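Local structure of transglutaminase-like domain-containing protein (Streptococcus suis, 4XZ7) at residues B[219-224]-B[273-278]; B[199-204]-B[255-260]; B[295-300]-B[306-311]. The protein probably catalyses transglutaminase-type acyl transfer, forms a homodimer, and is a streptococcal virulence factor with antiphagocytic properties. All blocks are in the same frame, centred on the assembly; numbering follows the deposited sequence.

Contact 1 of 3, residues B[219-224]-B[273-278]; sequences AFVQYV and RAFNML
The Phe220 ring is held between two methyl groups, one on each face. Ala274 CB lies over one face, 3.8 Å from the centroid of the Phe220 ring and 27° off the normal, a CH-pi contact displaced toward the rim, where Phe220 CZ comes to 3.4 Å of Ala274 CB. The opposite face is covered by Val224 CG2 from the next turn of the same helix. The second ring of the contact, Phe275, meets its neighbours differently: Val221 CG2 comes to its edge in the ring plane, 3.7 Å from Phe275 CZ. The Phe220 and Phe275 rings are inclined at 70° to each other, and neither stacks on the other; their closest atoms are Phe220 CD2 and Phe275 CE1, at 3.9 Å. Phe220 reaches Ala274 because its CG stands opposite the backbone N (chi1 -176°). The contact is wholly apolar and buried, and large rings on both helices span an axis separation of 11.5 Å. The segments run roughly antiparallel. This is core packing of the transglutaminase-like domain, between helices 213-227 and 264-277. Helix 188-205 lies against both, touching Tyr223 through Ser204 and Met277 through His199, and Arg273 forms a salt bridge with Asp195 of that helix while also packing on Ala141 of the second subunit.

Contact 2 of 3, residues B[199-204]-B[255-260]; sequences HKLIES and AVTERQ
Leu201 CD1 reaches across to two methyls of the other helical segment. Val256 CG2 is the nearer, 3.8 Å from Leu201 CD1, and the two side chains are inclined to one another. Thr257 CG2 lies 4.1 Å from the same Leu201 CD1, with the threonine side chain standing nearly perpendicular to the leucine. The leucine CG sits opposite its own carbonyl carbon (chi1 -67°), and the extended second torsion of 175° carries CD1 outward to these partners. Thr257 divides its two branches: the methyl faces Leu201, whereas OG1 hydrogen-bonds Asn194 on helix 188-205. No hydrogen bond links the segments; this is methyl packing between helices inside the transglutaminase-like domain, joining helix 188-205 to the short helix 255-259, which is loosely held and widens into a pi-type turn. Within 199-204, Ser204 OG donates to Lys200 O at 3.0 Å, approaching that carbonyl from the face opposite the one used by Ser204 N. Leu201 also packs on Phe220 and Tyr223 of helix 213-227, and both Leu201 and Val256 touch Thr270 of helix 264-277. Glu258 forms a salt bridge with Arg190, giving helix 255-259 a further hold on helix 188-205.

Contact 3 of 3, residues B[295-300]-B[306-311]; sequences HATARV and WHTIDG
A histidine-carboxylate pair links strand 294-302 to the residue just after strand 305-309: His295 NE2 donates to Asp310 OD2 at 3.0 Å in an almost straight bond (175°). The carboxylate oxygen lies in the imidazole plane and is met on its syn side, but with the donor tilted out of the carboxylate plane. A water also donates to Asp310 OD2 and to Ala296 O, while Asp310 OD1 hydrogen-bonds Tyr339 OH. Cys264 packs on His295, consistent with the Cys-His-Asp site of transglutaminases. Thr297 OG1, buried without a polar partner, lies 3.2 Å from Thr308 CG2. Further along, Arg299 grips Thr308 side-on: Arg299 NE and NH1 both donate to Thr308 OG1, at 3.2 and 3.0 Å, close to the guanidinium plane. Bends at chi2 (-126°) and chi3 fold the arginine over the neighbouring strand, where one guanidinium face covers the backbone of Trp306 and His307; NH2 continues to a salt bridge with Glu362. On the other side of the sheet, Val300 CG2 meets Ile309 CG1 at 3.6 Å. Paired backbone bonds join Ala298 to Ile309 and Val300 to His307. Within this chain, hairpin strand 305-309 is outermost in the five-stranded sheet, next to 294-302, and helix 264-277 packs against Ala296 and Val300.

How the contacts relate
All four helical segments and both strands belong to the transglutaminase-like domain. Along the chain contacts 1 and 2 interlock, in the order 199-204, 219-224, 255-260, 273-278, and the hairpin of contact 3 follows. Contacts 1 and 2 have centres about 10 Å apart and touch where Ala274 and Leu278 pack on Ile202. Contact 1 also meets the hairpin, about 12 Å away between centres, where Phe275 packs on Val300 and Val221 on Ile309. Contacts 2 and 3 remain separate, their nearest atoms about 9 Å apart. Contact 1 thus lies between helices 188-205 and 255-259 and the hairpin whose end holds the probable catalytic histidine and aspartate.

Contact 1 of 3, residues B[219-224]-B[273-278]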
loop_
_atom_site.group_PDB
_atom_site.type_symbol
_atom_site.label_atom_id
_atom_site.label_comp_id
_atom_site.label_asym_id
_atom_site.label_seq_id
_atom_site.Cartn_x
_atom_site.Cartn_y
_atom_site.Cartn_z
ATOM N N ALA B 219 -0.214 -35.349 13.995
ATOM C CA ALA B 219 1.082 -35.253 13.336
ATOM C C ALA B 219 1.237 -33.968 12.515
ATOM O O ALA B 219 2.254 -33.267 12.628
ATOM C CB ALA B 219 1.295 -36.464 12.450
ATOM N N PHE B 220 0.245 -33.655 11.683
ATOM C CA PHE B 220 0.378 -32.456 10.846
ATOM C C PHE B 220 0.410 -31.160 11.681
ATOM O O PHE B 220 1.277 -30.295 11.496
ATOM C CB PHE B 220 -0.743 -32.372 9.814
ATOM C CG PHE B 220 -0.588 -31.208 8.886
ATOM C CD1 PHE B 220 0.325 -31.258 7.847
ATOM C CD2 PHE B 220 -1.319 -30.046 9.080
ATOM C CE1 PHE B 220 0.486 -30.177 7.001
ATOM C CE2 PHE B 220 -1.161 -28.964 8.250
ATOM C CZ PHE B 220 -0.258 -29.019 7.213
ATOM N N VAL B 221 -0.553 -31.046 12.587
ATOM C CA VAL B 221 -0.691 -29.901 13.474
ATOM C C VAL B 221 0.601 -29.648 14.244
ATOM O O VAL B 221 1.108 -28.518 14.279
ATOM C CB VAL B 221 -1.855 -30.120 14.462
ATOM C CG1 VAL B 221 -1.809 -29.106 15.590
ATOM C CG2 VAL B 221 -3.169 -30.042 13.737
ATOM N N GLN B 222 1.149 -30.711 14.832
ATOM C CA GLN B 222 2.365 -30.583 15.626
ATOM C C GLN B 222 3.550 -30.195 14.753
ATOM O O GLN B 222 4.369 -29.347 15.134
ATOM C CB GLN B 222 2.667 -31.881 16.380
ATOM C CG GLN B 222 3.610 -31.680 17.566
ATOM C CD GLN B 222 3.004 -30.811 18.679
ATOM O OE1 GLN B 222 3.357 -29.635 18.829
ATOM N NE2 GLN B 222 2.105 -31.398 19.472
ATOM N N TYR B 223 3.645 -30.798 13.572
ATOM C CA TYR B 223 4.743 -30.428 12.676
ATOM C C TYR B 223 4.733 -28.944 12.289
ATOM O O TYR B 223 5.762 -28.238 12.376
ATOM C CB TYR B 223 4.707 -31.255 11.398
ATOM C CG TYR B 223 5.870 -30.915 10.492
ATOM C CD1 TYR B 223 5.747 -29.959 9.489
ATOM C CD2 TYR B 223 7.096 -31.536 10.661
ATOM C CE1 TYR B 223 6.808 -29.633 8.687
ATOM C CE2 TYR B 223 8.156 -31.231 9.855
ATOM C CZ TYR B 223 8.009 -30.278 8.873
ATOM O OH TYR B 223 9.075 -29.975 8.073
ATOM N N VAL B 224 3.579 -28.478 11.828
ATOM C CA VAL B 224 3.482 -27.088 11.404
ATOM C C VAL B 224 3.790 -26.175 12.580
ATOM O O VAL B 224 4.568 -25.237 12.438
ATOM C CB VAL B 224 2.110 -26.755 10.835
ATOM C CG1 VAL B 224 1.927 -25.222 10.711
ATOM C CG2 VAL B 224 1.952 -27.427 9.496
ATOM N N ARG B 273 -6.783 -26.659 4.528
ATOM C CA ARG B 273 -6.427 -27.091 3.174
ATOM C C ARG B 273 -5.768 -28.467 3.220
ATOM O O ARG B 273 -6.192 -29.383 2.512
ATOM C CB ARG B 273 -5.500 -26.084 2.490
ATOM C CG ARG B 273 -5.231 -26.389 1.029
ATOM C CD ARG B 273 -6.434 -26.065 0.147
ATOM N NE ARG B 273 -6.140 -26.285 -1.267
ATOM C CZ ARG B 273 -7.069 -26.406 -2.206
ATOM N NH1 ARG B 273 -8.352 -26.317 -1.883
ATOM N NH2 ARG B 273 -6.724 -26.623 -3.464
ATOM N N ALA B 274 -4.752 -28.613 4.067
ATOM C CA ALA B 274 -4.055 -29.896 4.236
ATOM C C ALA B 274 -4.972 -31.070 4.626
ATOM O O ALA B 274 -4.806 -32.183 4.137
ATOM C CB ALA B 274 -2.967 -29.744 5.265
ATOM N N PHE B 275 -5.926 -30.823 5.517
ATOM C CA PHE B 275 -6.825 -31.869 5.983
ATOM C C PHE B 275 -7.789 -32.314 4.889
ATOM O O PHE B 275 -8.157 -33.488 4.816
ATOM C CB PHE B 275 -7.612 -31.394 7.204
ATOM C CG PHE B 275 -6.762 -31.206 8.435
ATOM C CD1 PHE B 275 -5.592 -31.934 8.602
ATOM C CD2 PHE B 275 -7.130 -30.304 9.418
ATOM C CE1 PHE B 275 -4.807 -31.768 9.740
ATOM C CE2 PHE B 275 -6.345 -30.128 10.561
ATOM C CZ PHE B 275 -5.183 -30.861 10.716
ATOM N N ASN B 276 -8.217 -31.369 4.057
ATOM C CA ASN B 276 -9.091 -31.712 2.946
ATOM C C ASN B 276 -8.316 -32.580 1.964
ATOM O O ASN B 276 -8.852 -33.562 1.452
ATOM C CB ASN B 276 -9.657 -30.464 2.265
ATOM C CG ASN B 276 -10.821 -29.860 3.032
ATOM O OD1 ASN B 276 -11.622 -30.577 3.621
ATOM N ND2 ASN B 276 -10.904 -28.529 3.048
ATOM N N MET B 277 -7.053 -32.239 1.717
ATOM C CA MET B 277 -6.203 -33.088 0.893
ATOM C C MET B 277 -6.119 -34.509 1.462
ATOM O O MET B 277 -6.129 -35.488 0.716
ATOM C CB MET B 277 -4.803 -32.492 0.773
ATOM C CG MET B 277 -4.721 -31.263 -0.132
ATOM S SD MET B 277 -3.088 -30.509 -0.154
ATOM C CE MET B 277 -2.072 -31.865 -0.730
ATOM N N LEU B 278 -6.052 -34.614 2.787
ATOM C CA LEU B 278 -5.876 -35.896 3.461
ATOM C C LEU B 278 -7.180 -36.670 3.620
ATOM O O LEU B 278 -7.218 -37.702 4.280
ATOM C CB LEU B 278 -5.242 -35.677 4.838
ATOM C CG LEU B 278 -3.785 -35.218 4.879
ATOM C CD1 LEU B 278 -3.406 -34.692 6.267
ATOM C CD2 LEU B 278 -2.864 -36.353 4.456
#

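Contact 2 of 3, residues B[199-204]-B[255-260]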
loop_
_atom_site.group_PDB
_atom_site.type_symbol
_atom_site.label_atom_id
_atom_site.label_comp_id
_atom_site.label_asym_id
_atom_site.label_seq_id
_atom_site.Cartn_x
_atom_site.Cartn_y
_atom_site.Cartn_z
ATOM N N HIS B 199 1.515 -29.776 0.328
ATOM C CA HIS B 199 1.811 -31.191 0.116
ATOM C C HIS B 199 3.135 -31.557 0.783
ATOM O O HIS B 199 3.237 -32.570 1.482
ATOM C CB HIS B 199 1.862 -31.514 -1.382
ATOM C CG HIS B 199 1.572 -32.947 -1.711
ATOM N ND1 HIS B 199 2.398 -33.983 -1.331
ATOM C CD2 HIS B 199 0.554 -33.513 -2.402
ATOM C CE1 HIS B 199 1.897 -35.127 -1.762
ATOM N NE2 HIS B 199 0.780 -34.869 -2.417
ATOM N N LYS B 200 4.145 -30.720 0.584
ATOM C CA LYS B 200 5.441 -30.960 1.204
ATOM C C LYS B 200 5.363 -30.885 2.727
ATOM O O LYS B 200 6.035 -31.660 3.416
ATOM C CB LYS B 200 6.477 -29.971 0.675
ATOM C CG LYS B 200 7.122 -30.422 -0.631
ATOM C CD LYS B 200 7.947 -29.315 -1.275
ATOM C CE LYS B 200 8.536 -29.787 -2.597
ATOM N NZ LYS B 200 9.273 -28.695 -3.292
ATOM N N LEU B 201 4.557 -29.966 3.266
ATOM C CA LEU B 201 4.374 -29.957 4.726
ATOM C C LEU B 201 3.754 -31.283 5.179
ATOM O O LEU B 201 4.117 -31.816 6.224
ATOM C CB LEU B 201 3.507 -28.782 5.194
ATOM C CG LEU B 201 4.074 -27.374 5.028
ATOM C CD1 LEU B 201 3.045 -26.331 5.437
ATOM C CD2 LEU B 201 5.347 -27.218 5.852
ATOM N N ILE B 202 2.830 -31.812 4.379
ATOM C CA ILE B 202 2.146 -33.055 4.702
ATOM C C ILE B 202 3.133 -34.215 4.711
ATOM O O ILE B 202 3.121 -35.045 5.626
ATOM C CB ILE B 202 1.011 -33.361 3.704
ATOM C CG1 ILE B 202 -0.127 -32.369 3.887
ATOM C CG2 ILE B 202 0.495 -34.774 3.903
ATOM C CD1 ILE B 202 -1.310 -32.620 2.992
ATOM N N GLU B 203 3.983 -34.254 3.691
ATOM C CA GLU B 203 5.049 -35.242 3.600
ATOM C C GLU B 203 5.947 -35.145 4.826
ATOM O O GLU B 203 6.203 -36.141 5.502
ATOM C CB GLU B 203 5.879 -35.049 2.321
ATOM C CG GLU B 203 5.154 -35.412 1.024
ATOM C CD GLU B 203 5.863 -34.893 -0.234
ATOM O OE1 GLU B 203 7.081 -34.597 -0.180
ATOM O OE2 GLU B 203 5.190 -34.774 -1.283
ATOM N N SER B 204 6.415 -33.939 5.119
ATOM C CA SER B 204 7.385 -33.758 6.192
ATOM C C SER B 204 6.783 -34.131 7.545
ATOM O O SER B 204 7.464 -34.696 8.401
ATOM C CB SER B 204 7.905 -32.334 6.205
ATOM O OG SER B 204 8.578 -32.050 4.996
ATOM N N ALA B 255 1.019 -17.522 4.383
ATOM C CA ALA B 255 1.698 -17.206 5.623
ATOM C C ALA B 255 2.553 -18.371 6.163
ATOM O O ALA B 255 3.729 -18.181 6.467
ATOM C CB ALA B 255 0.693 -16.767 6.661
ATOM N N VAL B 256 1.999 -19.563 6.320
ATOM C CA VAL B 256 2.866 -20.594 6.894
ATOM C C VAL B 256 3.696 -21.271 5.806
ATOM O O VAL B 256 4.785 -21.771 6.074
ATOM C CB VAL B 256 2.085 -21.644 7.757
ATOM C CG1 VAL B 256 0.615 -21.307 7.875
ATOM C CG2 VAL B 256 2.357 -23.101 7.329
ATOM N N THR B 257 3.224 -21.215 4.566
ATOM C CA THR B 257 3.879 -21.935 3.483
ATOM C C THR B 257 5.081 -21.186 2.903
ATOM O O THR B 257 6.167 -21.738 2.825
ATOM C CB THR B 257 2.889 -22.242 2.356
ATOM O OG1 THR B 257 2.049 -21.100 2.119
ATOM C CG2 THR B 257 2.031 -23.442 2.729
ATOM N N GLU B 258 4.871 -19.940 2.483
ATOM C CA GLU B 258 5.933 -19.101 1.931
ATOM C C GLU B 258 6.695 -18.317 2.989
ATOM O O GLU B 258 7.929 -18.290 3.017
ATOM C CB GLU B 258 5.350 -18.108 0.920
ATOM C CG GLU B 258 4.669 -18.798 -0.253
ATOM C CD GLU B 258 4.236 -17.827 -1.335
ATOM O OE1 GLU B 258 4.371 -16.592 -1.161
ATOM O OE2 GLU B 258 3.751 -18.309 -2.368
ATOM N N ARG B 259 5.945 -17.651 3.852
ATOM C CA ARG B 259 6.543 -16.736 4.814
ATOM C C ARG B 259 7.117 -17.476 6.021
ATOM O O ARG B 259 8.054 -16.996 6.661
ATOM C CB ARG B 259 5.492 -15.722 5.242
ATOM C CG ARG B 259 5.960 -14.591 6.119
ATOM C CD ARG B 259 4.778 -13.683 6.308
ATOM N NE ARG B 259 5.093 -12.463 7.037
ATOM C CZ ARG B 259 4.617 -12.177 8.242
ATOM N NH1 ARG B 259 3.811 -13.042 8.850
ATOM N NH2 ARG B 259 4.929 -11.027 8.832
ATOM N N GLN B 260 6.530 -18.629 6.334
ATOM C CA GLN B 260 6.904 -19.446 7.491
ATOM C C GLN B 260 6.716 -18.694 8.809
ATOM O O GLN B 260 7.361 -18.980 9.819
ATOM C CB GLN B 260 8.346 -19.935 7.348
ATOM C CG GLN B 260 8.625 -20.631 6.018
ATOM C CD GLN B 260 9.948 -21.363 6.018
ATOM O OE1 GLN B 260 11.007 -20.746 6.026
ATOM N NE2 GLN B 260 9.891 -22.690 6.034
#

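Contact 3 of 3, residues B[295-300]-B[306-311]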
loop_
_atom_site.group_PDB
_atom_site.type_symbol
_atom_site.label_atom_id
_atom_site.label_comp_id
_atom_site.label_asym_id
_atom_site.label_seq_id
_atom_site.Cartn_x
_atom_site.Cartn_y
_atom_site.Cartn_z
ATOM N N HIS B 295 -10.118 -15.388 18.045
ATOM C CA HIS B 295 -9.221 -16.454 17.655
ATOM C C HIS B 295 -9.805 -17.224 16.480
ATOM O O HIS B 295 -10.975 -17.032 16.103
ATOM C CB HIS B 295 -8.956 -17.380 18.855
ATOM C CG HIS B 295 -7.786 -18.300 18.671
ATOM N ND1 HIS B 295 -6.495 -17.840 18.500
ATOM C CD2 HIS B 295 -7.712 -19.653 18.635
ATOM C CE1 HIS B 295 -5.678 -18.874 18.374
ATOM N NE2 HIS B 295 -6.392 -19.982 18.445
ATOM N N ALA B 296 -8.988 -18.097 15.900
ATOM C CA ALA B 296 -9.413 -18.921 14.767
ATOM C C ALA B 296 -8.844 -20.322 14.870
ATOM O O ALA B 296 -7.726 -20.515 15.359
ATOM C CB ALA B 296 -8.997 -18.285 13.458
ATOM N N THR B 297 -9.626 -21.303 14.428
ATOM C CA THR B 297 -9.237 -22.706 14.507
ATOM C C THR B 297 -9.759 -23.432 13.266
ATOM O O THR B 297 -10.511 -22.845 12.489
ATOM C CB THR B 297 -9.816 -23.401 15.776
ATOM O OG1 THR B 297 -11.249 -23.329 15.747
ATOM C CG2 THR B 297 -9.307 -22.747 17.064
ATOM N N ALA B 298 -9.389 -24.699 13.081
ATOM C CA ALA B 298 -10.048 -25.493 12.047
ATOM C C ALA B 298 -11.092 -26.402 12.673
ATOM O O ALA B 298 -10.964 -26.808 13.827
ATOM C CB ALA B 298 -9.057 -26.320 11.263
ATOM N N ARG B 299 -12.135 -26.691 11.907
ATOM C CA ARG B 299 -13.043 -27.781 12.208
ATOM C C ARG B 299 -12.731 -28.877 11.225
ATOM O O ARG B 299 -12.610 -28.604 10.027
ATOM C CB ARG B 299 -14.481 -27.342 12.090
ATOM C CG ARG B 299 -14.948 -26.541 13.273
ATOM C CD ARG B 299 -16.202 -27.159 13.831
ATOM N NE ARG B 299 -15.988 -27.698 15.155
ATOM C CZ ARG B 299 -16.814 -28.531 15.772
ATOM N NH1 ARG B 299 -16.505 -28.948 16.982
ATOM N NH2 ARG B 299 -17.931 -28.949 15.185
ATOM N N VAL B 300 -12.543 -30.094 11.740
ATOM C CA VAL B 300 -12.117 -31.240 10.937
ATOM C C VAL B 300 -12.993 -32.438 11.242
ATOM O O VAL B 300 -13.332 -32.677 12.398
ATOM C CB VAL B 300 -10.654 -31.646 11.212
ATOM C CG1 VAL B 300 -10.071 -32.379 10.015
ATOM C CG2 VAL B 300 -9.813 -30.438 11.538
ATOM N N TRP B 306 -17.236 -34.174 14.093
ATOM C CA TRP B 306 -16.589 -32.904 13.791
ATOM C C TRP B 306 -15.869 -32.431 15.041
ATOM O O TRP B 306 -16.451 -32.416 16.125
ATOM C CB TRP B 306 -17.611 -31.866 13.326
ATOM C CG TRP B 306 -18.010 -32.029 11.907
ATOM C CD1 TRP B 306 -19.111 -32.684 11.424
ATOM C CD2 TRP B 306 -17.302 -31.538 10.772
ATOM N NE1 TRP B 306 -19.128 -32.627 10.041
ATOM C CE2 TRP B 306 -18.026 -31.926 9.620
ATOM C CE3 TRP B 306 -16.119 -30.809 10.611
ATOM C CZ2 TRP B 306 -17.608 -31.602 8.338
ATOM C CZ3 TRP B 306 -15.703 -30.492 9.340
ATOM C CH2 TRP B 306 -16.446 -30.878 8.220
ATOM N N HIS B 307 -14.605 -32.060 14.884
ATOM C CA HIS B 307 -13.767 -31.623 15.994
ATOM C C HIS B 307 -13.210 -30.222 15.788
ATOM O O HIS B 307 -12.895 -29.828 14.654
ATOM C CB HIS B 307 -12.593 -32.584 16.192
ATOM C CG HIS B 307 -13.004 -34.009 16.375
ATOM N ND1 HIS B 307 -13.438 -34.508 17.583
ATOM C CD2 HIS B 307 -13.067 -35.034 15.496
ATOM C CE1 HIS B 307 -13.735 -35.787 17.443
ATOM N NE2 HIS B 307 -13.520 -36.130 16.185
ATOM N N THR B 308 -13.065 -29.481 16.884
ATOM C CA THR B 308 -12.300 -28.239 16.846
ATOM C C THR B 308 -10.823 -28.533 17.110
ATOM O O THR B 308 -10.461 -29.131 18.133
ATOM C CB THR B 308 -12.812 -27.212 17.862
ATOM O OG1 THR B 308 -14.241 -27.180 17.816
ATOM C CG2 THR B 308 -12.265 -25.829 17.538
ATOM N N ILE B 309 -9.991 -28.144 16.153
ATOM C CA ILE B 309 -8.547 -28.271 16.235
ATOM C C ILE B 309 -7.880 -26.894 16.228
ATOM O O ILE B 309 -7.961 -26.160 15.229
ATOM C CB ILE B 309 -7.992 -29.100 15.068
ATOM C CG1 ILE B 309 -8.698 -30.450 15.006
ATOM C CG2 ILE B 309 -6.479 -29.258 15.209
ATOM C CD1 ILE B 309 -8.398 -31.346 16.213
ATOM N N ASP B 310 -7.277 -26.544 17.370
ATOM C CA ASP B 310 -6.508 -25.308 17.553
ATOM C C ASP B 310 -5.030 -25.576 17.274
ATOM O O ASP B 310 -4.357 -26.229 18.078
ATOM C CB ASP B 310 -6.668 -24.773 18.979
ATOM C CG ASP B 310 -6.226 -23.320 19.123
ATOM O OD1 ASP B 310 -6.669 -22.686 20.099
ATOM O OD2 ASP B 310 -5.458 -22.802 18.273
ATOM N N GLY B 311 -4.532 -25.090 16.145
ATOM C CA GLY B 311 -3.169 -25.366 15.734
ATOM C C GLY B 311 -2.175 -24.433 16.393
ATOM O O GLY B 311 -0.966 -24.524 16.161
HETATM O O HOH W 1 -5.268 -21.647 15.292
#